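Local coordinates for protein diadenosine tetraphosphatase, putative (Trypanosoma brucei, PDB 2QJC) that probably hydrolyses diadenosine tetraphosphate or other phosphate compounds, and binds two manganese ions in a calcineurin-like phosphoesterase fold, at residues A[189-198]-A[208-218]. Numbering follows the deposited sequence.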
# COMPACT_ATOMS: atom_id res chain seq x y z
N PRO A 189 9.31 15.67 2.47
CA PRO A 189 8.65 14.36 2.35
C PRO A 189 7.44 14.37 3.28
O PRO A 189 7.56 14.74 4.46
CB PRO A 189 9.73 13.38 2.78
CG PRO A 189 10.69 14.21 3.59
CD PRO A 189 10.72 15.51 2.84
N TRP A 190 6.28 13.98 2.75
CA TRP A 190 5.07 14.02 3.55
C TRP A 190 5.19 13.37 4.94
O TRP A 190 4.79 13.97 5.94
CB TRP A 190 3.89 13.40 2.77
CG TRP A 190 3.74 11.92 2.96
CD1 TRP A 190 4.35 10.94 2.24
CD2 TRP A 190 3.05 11.27 4.03
NE1 TRP A 190 4.09 9.71 2.80
CE2 TRP A 190 3.30 9.89 3.90
CE3 TRP A 190 2.25 11.72 5.09
CZ2 TRP A 190 2.78 8.95 4.80
CZ3 TRP A 190 1.73 10.79 5.99
CH2 TRP A 190 2.00 9.41 5.83
N ALA A 191 5.77 12.18 5.01
CA ALA A 191 5.89 11.47 6.29
C ALA A 191 6.55 12.27 7.41
O ALA A 191 6.21 12.09 8.59
CB ALA A 191 6.61 10.15 6.10
N SER A 192 7.49 13.15 7.07
CA SER A 192 8.16 13.93 8.12
C SER A 192 7.18 14.87 8.82
O SER A 192 7.45 15.36 9.92
CB SER A 192 9.31 14.77 7.53
OG SER A 192 8.80 15.85 6.77
N MSE A 193 6.03 15.12 8.19
CA MSE A 193 5.04 16.03 8.76
C MSE A 193 3.92 15.33 9.54
O MSE A 193 3.06 16.00 10.12
CB MSE A 193 4.39 16.85 7.64
CG MSE A 193 5.37 17.57 6.75
SE MSE A 193 6.30 18.98 7.67
CE MSE A 193 4.92 20.34 7.58
N TRP A 194 3.94 14.00 9.55
CA TRP A 194 2.91 13.24 10.25
C TRP A 194 3.15 13.20 11.75
O TRP A 194 4.27 12.93 12.21
CB TRP A 194 2.82 11.81 9.67
CG TRP A 194 1.87 10.92 10.42
CD1 TRP A 194 2.19 9.94 11.30
CD2 TRP A 194 0.44 11.01 10.41
NE1 TRP A 194 1.05 9.40 11.85
CE2 TRP A 194 -0.04 10.04 11.33
CE3 TRP A 194 -0.48 11.81 9.73
CZ2 TRP A 194 -1.40 9.84 11.58
CZ3 TRP A 194 -1.84 11.62 9.97
CH2 TRP A 194 -2.29 10.64 10.89
N ARG A 195 2.11 13.45 12.53
CA ARG A 195 2.25 13.48 13.98
C ARG A 195 1.51 12.42 14.81
O ARG A 195 1.69 12.36 16.02
CB ARG A 195 1.88 14.87 14.48
CG ARG A 195 2.73 15.95 13.83
CD ARG A 195 2.69 17.25 14.60
NE ARG A 195 3.59 18.24 14.01
CZ ARG A 195 3.87 19.42 14.56
NH1 ARG A 195 3.32 19.75 15.72
NH2 ARG A 195 4.70 20.26 13.95
N GLY A 196 0.70 11.59 14.16
CA GLY A 196 -0.01 10.56 14.90
C GLY A 196 -1.32 11.06 15.49
O GLY A 196 -1.92 11.98 14.96
N PRO A 197 -1.78 10.47 16.61
CA PRO A 197 -1.17 9.38 17.38
C PRO A 197 -1.01 8.04 16.66
O PRO A 197 -0.19 7.23 17.07
CB PRO A 197 -2.09 9.27 18.59
CG PRO A 197 -3.43 9.57 18.00
CD PRO A 197 -3.15 10.76 17.11
N GLU A 198 -1.77 7.81 15.59
CA GLU A 198 -1.65 6.54 14.87
C GLU A 198 -0.37 6.40 14.05
O GLU A 198 0.20 7.39 13.60
CB GLU A 198 -2.83 6.32 13.90
CG GLU A 198 -4.21 6.33 14.53
CD GLU A 198 -4.73 7.73 14.77
OE1 GLU A 198 -3.96 8.70 14.63
OE2 GLU A 198 -5.92 7.85 15.12
N ARG A 208 12.26 6.73 -2.77
CA ARG A 208 12.89 6.88 -1.47
C ARG A 208 13.20 5.57 -0.77
O ARG A 208 13.88 5.56 0.25
CB ARG A 208 12.02 7.75 -0.57
CG ARG A 208 11.95 9.21 -0.98
CD ARG A 208 11.20 10.04 0.06
NE ARG A 208 11.41 11.47 -0.13
CZ ARG A 208 10.46 12.33 -0.49
NH1 ARG A 208 9.22 11.91 -0.71
NH2 ARG A 208 10.76 13.62 -0.64
N GLY A 209 12.70 4.47 -1.32
CA GLY A 209 12.95 3.18 -0.71
C GLY A 209 12.32 3.06 0.66
O GLY A 209 11.41 3.81 1.01
N LEU A 210 12.82 2.11 1.45
CA LEU A 210 12.32 1.88 2.80
C LEU A 210 12.55 3.11 3.67
O LEU A 210 13.68 3.59 3.77
CB LEU A 210 13.04 0.67 3.40
CG LEU A 210 12.50 0.08 4.70
CD1 LEU A 210 11.16 -0.61 4.41
CD2 LEU A 210 13.49 -0.93 5.25
N GLN A 211 11.49 3.63 4.28
CA GLN A 211 11.59 4.80 5.15
C GLN A 211 11.30 4.39 6.59
O GLN A 211 10.17 4.04 6.92
CB GLN A 211 10.59 5.89 4.72
CG GLN A 211 10.85 6.46 3.32
CD GLN A 211 9.88 7.59 2.94
OE1 GLN A 211 9.84 8.63 3.60
NE2 GLN A 211 9.12 7.38 1.88
N GLU A 212 12.33 4.43 7.44
CA GLU A 212 12.18 4.05 8.84
C GLU A 212 12.56 5.14 9.84
O GLU A 212 12.47 4.92 11.05
CB GLU A 212 13.05 2.83 9.16
CG GLU A 212 12.89 1.64 8.24
CD GLU A 212 13.89 0.55 8.56
OE1 GLU A 212 13.85 0.01 9.69
OE2 GLU A 212 14.72 0.23 7.69
N GLN A 213 12.96 6.31 9.36
CA GLN A 213 13.38 7.38 10.26
C GLN A 213 12.24 8.10 10.97
O GLN A 213 12.47 9.01 11.77
CB GLN A 213 14.23 8.41 9.52
CG GLN A 213 14.79 7.91 8.21
CD GLN A 213 13.82 8.12 7.06
OE1 GLN A 213 13.69 9.23 6.55
NE2 GLN A 213 13.14 7.05 6.65
N TYR A 214 11.00 7.71 10.70
CA TYR A 214 9.88 8.37 11.33
C TYR A 214 9.17 7.44 12.29
O TYR A 214 8.10 7.75 12.81
CB TYR A 214 8.92 8.89 10.27
CG TYR A 214 9.60 9.73 9.21
CD1 TYR A 214 10.18 10.95 9.53
CD2 TYR A 214 9.67 9.29 7.89
CE1 TYR A 214 10.82 11.73 8.56
CE2 TYR A 214 10.30 10.05 6.91
CZ TYR A 214 10.87 11.26 7.25
OH TYR A 214 11.48 12.01 6.28
N LYS A 215 9.77 6.28 12.52
CA LYS A 215 9.18 5.32 13.45
C LYS A 215 9.17 5.99 14.82
O LYS A 215 10.03 6.82 15.12
CB LYS A 215 10.01 4.03 13.51
CG LYS A 215 10.15 3.32 12.18
CD LYS A 215 10.92 2.02 12.30
CE LYS A 215 10.08 0.91 12.91
NZ LYS A 215 10.79 -0.40 12.87
N PRO A 216 8.19 5.65 15.66
CA PRO A 216 7.13 4.69 15.37
C PRO A 216 5.87 5.33 14.77
O PRO A 216 4.86 4.66 14.59
CB PRO A 216 6.86 4.09 16.73
CG PRO A 216 6.96 5.30 17.62
CD PRO A 216 8.21 6.00 17.09
N LEU A 217 5.94 6.62 14.45
CA LEU A 217 4.78 7.32 13.90
C LEU A 217 4.43 6.98 12.45
O LEU A 217 3.28 7.15 12.04
CB LEU A 217 4.96 8.84 14.04
CG LEU A 217 4.93 9.38 15.47
CD1 LEU A 217 5.09 10.89 15.45
CD2 LEU A 217 3.61 9.00 16.14
N ALA A 218 5.41 6.52 11.68
CA ALA A 218 5.17 6.16 10.29
C ALA A 218 6.17 5.14 9.76
O ALA A 218 7.28 5.02 10.29
CB ALA A 218 5.17 7.43 9.40
O HOH W 1 7.60 10.77 3.01
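Gly-196 and Leu-217 bring the two loops closest, their CA atoms 5.9 Å apart, while Ser-192 and Tyr-214 approach to 6.6 Å at the turn of 190-192, whose backbone angles are helical. The flat Tyr-214 ring suits this place because one face can cover the backbone of Ala-191 and Ser-192; its CE1 is 3.5 Å from Ser-192 CB and its CD2 3.6 Å from Ala-191 CB. A small methyl lets Ala-191 fit between this ring and that of Trp-190, meeting Phe-202 too. Ser-192 OG turns back to Pro-189 O (2.8 Å), which also accepts from Ser-192 N. These loops flank strand 199-202 of the calcineurin-like phosphoesterase fold, one leading into it and the other continuing toward edge strand 218-220. The compact Pro-189 ring sets CB 3.5 Å from Arg-208 CZ, over the guanidinium face, while NH1 forms a salt bridge with Asp-205 and NH2 a hydrogen bond with Asn-163. One water joins Ala-191 N to Gln-211 OE1. Trp-194, its CG swung opposite the backbone N (chi1 175°), brings its indole edge to Leu-217 O, 3.1 Å from CD1, and offers its N-H in the ring plane to Glu-198 O. Leu-217 CD2 borders Gly-196, where backbone angles call for glycine.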